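N5-carboxyaminoimidazole ribonucleotide synthetase (PDB 3Q2O) probably catalyses the ATP-dependent carboxylation of aminoimidazole ribonucleotide to its N5-carboxy form, a step of purine biosynthesis, using an ATP-grasp fold. Local coordinates at residues 112-117 against 184-189; 198-203 against 257-262. All coordinates share one frame; numbering follows the deposited sequence.

From the N terminus, the chain first runs through the parallel sheet of the preATP-grasp domain and reaches helix 113-122. Interaction 1 closes when strand 185-189 comes back to the start of that helix. The loop between them holds most of a small four-stranded antiparallel sheet and helices 136-146 and 173-182. After a short connection comes strand 195-203, the next strand, which opens interaction 2. That contact closes at strand 256-264 inside the large antiparallel sheet. The two contacts are therefore in series, neither nested nor crossed. The centres of interactions 1 and 2 lie about 19 Å apart. Interaction 1 ties a helix to the small sheet, while interaction 2 joins neighbouring strands of the large one.

Interaction 1: 112-117 against 184-189; sequences NRFTEK and ECILEK
Ile186 fills the middle of this contact, touching Arg113, Phe114 and Lys117, with a charged or polar pair at each end. Its CG1 lies anti to the backbone N (chi1 -173°), and the extended chain carries CD1 to the helix. There Ile186 CD1 sits at the edge of the Phe114 ring, near its plane, 4.4 Å from Phe114 CD1. The same Ile186 CD1 meets Lys117 CD at 4.1 Å. The other branch, Ile186 CG2, packs against the aliphatic part of Arg113, 4.0 Å from Arg113 CD. Both the arginine and the lysine chains cross the isoleucine at about a right angle.

At one end, Asn112 is the N-cap of helix 113-122. Asn112 OD1 accepts from Thr115 N at 3.0 Å and more weakly from Phe114 N. This leaves Asn112 ND2 to make a weak hydrogen bond to Glu184 OE2 at 3.3 Å, with the amide and carboxylate planes 75° apart. Glu184 OE2 is also hydrogen-bonded to Thr155 OG1.

At the other end, Lys117 bends at its last torsion (chi4 63°) and places Lys117 NZ 3.5 Å from Glu188 OE2, a long salt bridge. Arg113 NH2 reaches Glu188 OE1 through a water, whose oxygen is 2.6 Å from Arg113 NH2.

The helix start is thus joined to the small sheet of the ATP-grasp region by an apolar centre, a weak hydrogen bond, a long salt bridge and a water bridge. Both cations are shared with strand 270-276: Lys117 NZ hydrogen-bonds to Asn273 O, and Arg113 forms a salt bridge with Glu274.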
loop_
_atom_site.group_PDB
_atom_site.type_symbol
_atom_site.label_atom_id
_atom_site.label_comp_id
_atom_site.label_asym_id
_atom_site.label_seq_id
_atom_site.Cartn_x
_atom_site.Cartn_y
_atom_site.Cartn_z
ATOM N N ASN A 112 7.849 31.026 -5.874
ATOM C CA ASN A 112 7.393 32.402 -5.928
ATOM C C ASN A 112 6.194 32.468 -6.854
ATOM O O ASN A 112 6.294 32.043 -8.005
ATOM C CB ASN A 112 8.536 33.295 -6.428
ATOM C CG ASN A 112 8.152 34.761 -6.515
ATOM O OD1 ASN A 112 7.291 35.139 -7.301
ATOM N ND2 ASN A 112 8.817 35.603 -5.716
ATOM N N ARG A 113 5.065 32.973 -6.350
ATOM C CA ARG A 113 3.804 33.008 -7.123
ATOM C C ARG A 113 3.917 33.774 -8.439
ATOM O O ARG A 113 3.318 33.378 -9.437
ATOM C CB ARG A 113 2.657 33.617 -6.311
ATOM C CG ARG A 113 2.192 32.774 -5.121
ATOM C CD ARG A 113 0.922 33.382 -4.499
ATOM N NE ARG A 113 0.589 32.727 -3.234
ATOM C CZ ARG A 113 -0.054 31.565 -3.137
ATOM N NH1 ARG A 113 -0.308 31.052 -1.939
ATOM N NH2 ARG A 113 -0.449 30.919 -4.230
ATOM N N PHE A 114 4.672 34.872 -8.441
ATOM C CA PHE A 114 4.890 35.619 -9.682
ATOM C C PHE A 114 5.757 34.842 -10.675
ATOM O O PHE A 114 5.426 34.736 -11.866
ATOM C CB PHE A 114 5.495 37.010 -9.400
ATOM C CG PHE A 114 5.630 37.864 -10.628
ATOM C CD1 PHE A 114 4.527 38.544 -11.139
ATOM C CD2 PHE A 114 6.855 37.983 -11.273
ATOM C CE1 PHE A 114 4.646 39.337 -12.286
ATOM C CE2 PHE A 114 6.988 38.778 -12.423
ATOM C CZ PHE A 114 5.874 39.455 -12.927
ATOM N N THR A 115 6.858 34.277 -10.185
ATOM C CA THR A 115 7.741 33.467 -11.024
ATOM C C THR A 115 6.966 32.288 -11.586
ATOM O O THR A 115 7.087 31.964 -12.771
ATOM C CB THR A 115 8.959 32.963 -10.227
ATOM O OG1 THR A 115 9.623 34.086 -9.650
ATOM C CG2 THR A 115 9.947 32.222 -11.122
ATOM N N GLU A 116 6.159 31.669 -10.730
ATOM C CA GLU A 116 5.353 30.526 -11.109
ATOM C C GLU A 116 4.362 30.858 -12.229
ATOM O O GLU A 116 4.269 30.117 -13.204
ATOM C CB GLU A 116 4.601 29.986 -9.890
ATOM C CG GLU A 116 3.767 28.752 -10.167
ATOM C CD GLU A 116 3.184 28.179 -8.890
ATOM O OE1 GLU A 116 2.209 28.749 -8.356
ATOM O OE2 GLU A 116 3.731 27.176 -8.405
ATOM N N LYS A 117 3.625 31.959 -12.082
ATOM C CA LYS A 117 2.663 32.370 -13.109
ATOM C C LYS A 117 3.302 32.743 -14.445
ATOM O O LYS A 117 2.761 32.410 -15.506
ATOM C CB LYS A 117 1.721 33.459 -12.596
ATOM C CG LYS A 117 0.656 32.856 -11.688
ATOM C CD LYS A 117 -0.585 33.700 -11.554
ATOM C CE LYS A 117 -1.809 32.806 -11.289
ATOM N NZ LYS A 117 -1.690 32.064 -10.008
ATOM N N GLU A 184 6.196 41.342 -0.481
ATOM C CA GLU A 184 5.971 41.360 -1.910
ATOM C C GLU A 184 4.734 40.535 -2.219
ATOM O O GLU A 184 4.589 39.417 -1.719
ATOM C CB GLU A 184 7.166 40.771 -2.646
ATOM C CG GLU A 184 6.990 40.700 -4.157
ATOM C CD GLU A 184 8.160 40.007 -4.827
ATOM O OE1 GLU A 184 9.044 40.710 -5.359
ATOM O OE2 GLU A 184 8.210 38.761 -4.802
ATOM N N CYS A 185 3.866 41.094 -3.055
ATOM C CA CYS A 185 2.608 40.464 -3.395
ATOM C C CYS A 185 2.356 40.343 -4.886
ATOM O O CYS A 185 3.089 40.884 -5.721
ATOM C CB CYS A 185 1.456 41.224 -2.745
ATOM S SG CYS A 185 1.428 41.055 -0.967
ATOM N N ILE A 186 1.307 39.594 -5.195
ATOM C CA ILE A 186 0.749 39.501 -6.520
ATOM C C ILE A 186 -0.742 39.814 -6.384
ATOM O O ILE A 186 -1.389 39.326 -5.475
ATOM C CB ILE A 186 0.994 38.081 -7.136
ATOM C CG1 ILE A 186 0.570 38.023 -8.603
ATOM C CG2 ILE A 186 0.329 36.942 -6.303
ATOM C CD1 ILE A 186 0.969 36.708 -9.297
ATOM N N LEU A 187 -1.276 40.640 -7.274
ATOM C CA LEU A 187 -2.717 40.823 -7.340
ATOM C C LEU A 187 -3.247 40.045 -8.529
ATOM O O LEU A 187 -2.742 40.193 -9.644
ATOM C CB LEU A 187 -3.112 42.302 -7.461
ATOM C CG LEU A 187 -4.628 42.554 -7.341
ATOM C CD1 LEU A 187 -5.070 42.591 -5.891
ATOM C CD2 LEU A 187 -5.056 43.825 -8.067
ATOM N N GLU A 188 -4.261 39.217 -8.281
ATOM C CA GLU A 188 -4.888 38.425 -9.339
ATOM C C GLU A 188 -6.357 38.770 -9.486
ATOM O O GLU A 188 -7.064 38.931 -8.492
ATOM C CB GLU A 188 -4.784 36.933 -9.033
ATOM C CG GLU A 188 -3.382 36.433 -8.745
ATOM C CD GLU A 188 -3.372 34.956 -8.415
ATOM O OE1 GLU A 188 -2.561 34.534 -7.564
ATOM O OE2 GLU A 188 -4.201 34.225 -9.003
ATOM N N LYS A 189 -6.809 38.869 -10.729
ATOM C CA LYS A 189 -8.222 39.035 -11.008
ATOM C C LYS A 189 -8.970 37.818 -10.494
ATOM O O LYS A 189 -8.508 36.687 -10.644
ATOM C CB LYS A 189 -8.456 39.197 -12.503
ATOM C CG LYS A 189 -9.684 40.019 -12.841
ATOM C CD LYS A 189 -9.657 40.495 -14.294
ATOM C CE LYS A 189 -10.601 41.676 -14.502
ATOM N NZ LYS A 189 -12.003 41.344 -14.103
HETATM O O HOH W 1 -1.421 31.909 -6.462
#

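Interaction 2: 198-203 against 257-262; sequences SVIVIR and TLAVEM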
loop_
_atom_site.group_PDB
_atom_site.type_symbol
_atom_site.label_atom_id
_atom_site.label_comp_id
_atom_site.label_asym_id
_atom_site.label_seq_id
_atom_site.Cartn_x
_atom_site.Cartn_y
_atom_site.Cartn_z
ATOM N N SER A 198 -7.739 19.432 -9.762
ATOM C CA SER A 198 -6.309 19.207 -9.860
ATOM C C SER A 198 -5.990 17.920 -10.589
ATOM O O SER A 198 -6.805 16.992 -10.640
ATOM C CB SER A 198 -5.617 19.247 -8.485
ATOM O OG SER A 198 -5.964 18.116 -7.701
ATOM N N VAL A 199 -4.795 17.889 -11.175
ATOM C CA VAL A 199 -4.298 16.728 -11.879
ATOM C C VAL A 199 -2.885 16.480 -11.396
ATOM O O VAL A 199 -2.072 17.414 -11.322
ATOM C CB VAL A 199 -4.264 16.965 -13.415
ATOM C CG1 VAL A 199 -3.601 15.787 -14.121
ATOM C CG2 VAL A 199 -5.665 17.208 -13.971
ATOM N N ILE A 200 -2.599 15.226 -11.055
ATOM C CA ILE A 200 -1.245 14.809 -10.730
ATOM C C ILE A 200 -0.586 14.237 -11.994
ATOM O O ILE A 200 -1.120 13.307 -12.611
ATOM C CB ILE A 200 -1.230 13.723 -9.600
ATOM C CG1 ILE A 200 -2.045 14.153 -8.360
ATOM C CG2 ILE A 200 0.207 13.328 -9.235
ATOM C CD1 ILE A 200 -1.529 15.374 -7.623
ATOM N N VAL A 201 0.558 14.800 -12.386
ATOM C CA VAL A 201 1.319 14.268 -13.521
ATOM C C VAL A 201 2.666 13.723 -13.066
ATOM O O VAL A 201 3.322 14.292 -12.199
ATOM C CB VAL A 201 1.488 15.281 -14.721
ATOM C CG1 VAL A 201 0.166 15.532 -15.379
ATOM C CG2 VAL A 201 2.057 16.616 -14.271
ATOM N N ILE A 202 3.061 12.604 -13.653
ATOM C CA ILE A 202 4.318 11.947 -13.303
ATOM C C ILE A 202 5.193 11.888 -14.547
ATOM O O ILE A 202 4.702 11.577 -15.645
ATOM C CB ILE A 202 4.086 10.486 -12.836
ATOM C CG1 ILE A 202 2.935 10.388 -11.815
ATOM C CG2 ILE A 202 5.434 9.831 -12.354
ATOM C CD1 ILE A 202 3.196 11.134 -10.488
ATOM N N ARG A 203 6.481 12.173 -14.371
ATOM C CA ARG A 203 7.451 12.038 -15.460
ATOM C C ARG A 203 8.751 11.472 -14.906
ATOM O O ARG A 203 9.342 12.027 -13.980
ATOM C CB ARG A 203 7.672 13.372 -16.177
ATOM C CG ARG A 203 8.469 13.247 -17.467
ATOM C CD ARG A 203 8.378 14.540 -18.324
ATOM N NE ARG A 203 9.264 14.460 -19.484
ATOM C CZ ARG A 203 10.558 14.769 -19.469
ATOM N NH1 ARG A 203 11.136 15.219 -18.357
ATOM N NH2 ARG A 203 11.274 14.643 -20.581
ATOM N N THR A 257 7.100 14.232 -9.577
ATOM C CA THR A 257 5.663 14.411 -9.403
ATOM C C THR A 257 5.344 15.892 -9.510
ATOM O O THR A 257 6.078 16.728 -8.962
ATOM C CB THR A 257 5.183 13.859 -8.017
ATOM O OG1 THR A 257 5.621 12.506 -7.866
ATOM C CG2 THR A 257 3.645 13.898 -7.903
ATOM N N LEU A 258 4.267 16.222 -10.230
ATOM C CA LEU A 258 3.751 17.594 -10.281
ATOM C C LEU A 258 2.224 17.627 -10.090
ATOM O O LEU A 258 1.467 17.034 -10.877
ATOM C CB LEU A 258 4.137 18.282 -11.610
ATOM C CG LEU A 258 3.764 19.761 -11.808
ATOM C CD1 LEU A 258 4.542 20.679 -10.850
ATOM C CD2 LEU A 258 3.960 20.187 -13.284
ATOM N N ALA A 259 1.776 18.320 -9.047
ATOM C CA ALA A 259 0.347 18.562 -8.868
ATOM C C ALA A 259 -0.014 19.886 -9.522
ATOM O O ALA A 259 0.594 20.911 -9.211
ATOM C CB ALA A 259 0.002 18.605 -7.392
ATOM N N VAL A 260 -0.995 19.870 -10.418
ATOM C CA VAL A 260 -1.427 21.099 -11.089
ATOM C C VAL A 260 -2.830 21.437 -10.623
ATOM O O VAL A 260 -3.795 20.741 -10.989
ATOM C CB VAL A 260 -1.420 20.964 -12.645
ATOM C CG1 VAL A 260 -1.604 22.351 -13.315
ATOM C CG2 VAL A 260 -0.132 20.313 -13.122
ATOM N N GLU A 261 -2.942 22.480 -9.801
ATOM C CA GLU A 261 -4.243 22.924 -9.307
ATOM C C GLU A 261 -4.788 23.991 -10.233
ATOM O O GLU A 261 -4.037 24.839 -10.724
ATOM C CB GLU A 261 -4.147 23.459 -7.879
ATOM C CG GLU A 261 -3.685 22.411 -6.872
ATOM C CD GLU A 261 -3.769 22.915 -5.446
ATOM O OE1 GLU A 261 -2.749 23.411 -4.924
ATOM O OE2 GLU A 261 -4.864 22.831 -4.852
ATOM N N MET A 262 -6.101 23.929 -10.451
ATOM C CA MET A 262 -6.777 24.676 -11.510
ATOM C C MET A 262 -8.140 25.154 -11.049
ATOM O O MET A 262 -8.680 24.636 -10.069
ATOM C CB MET A 262 -6.974 23.776 -12.740
ATOM C CG MET A 262 -5.673 23.247 -13.362
ATOM S SD MET A 262 -6.048 22.000 -14.601
ATOM C CE MET A 262 -4.444 21.335 -14.998
#
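Ser198 lies opposite Glu261, a non-hydrogen-bonded antiparallel pair. Ser198 CB lies 4.0 Å from Glu261 CG, and the serine hydroxyl hydrogen-bonds to Ser282 and Asn217. Val199 and Val260 form a hydrogen-bonded pair. Val199 N donates to Val260 O at 3.0 Å, and Val260 N returns a bond to Val199 O at 2.8 Å. Ile200 then faces Ala259. Its CG1 stands beside the backbone N (chi1 -52°) and the chain then turns (chi2 -64°), which lays Ile200 CD1 3.6 Å from Ala259 CB. Ile200 CG2 touches Thr257 CG2 at 3.7 Å. Val201 and Leu258 are bonded both ways, with Val201 N to Leu258 O at 2.8 Å and nearly straight (176°). Their side chains lie side by side, Val201 CG2 3.8 Å from Leu258 CB. Ile202 and Thr257 form a non-hydrogen-bonded pair. Their side chains also lie side by side, Ile202 CD1 meeting Thr257 CG2, and Thr257 OG1 hydrogen-bonds to His298. The strands go on to a backbone bond between Arg203 and Gly256.

The face of Val199, Val201 and Val260 packs on helix 235-251, an apolar seam. The other face mixes apolar and polar groups, and the side chain of Glu261 on it is about 6 Å from a bound magnesium ion.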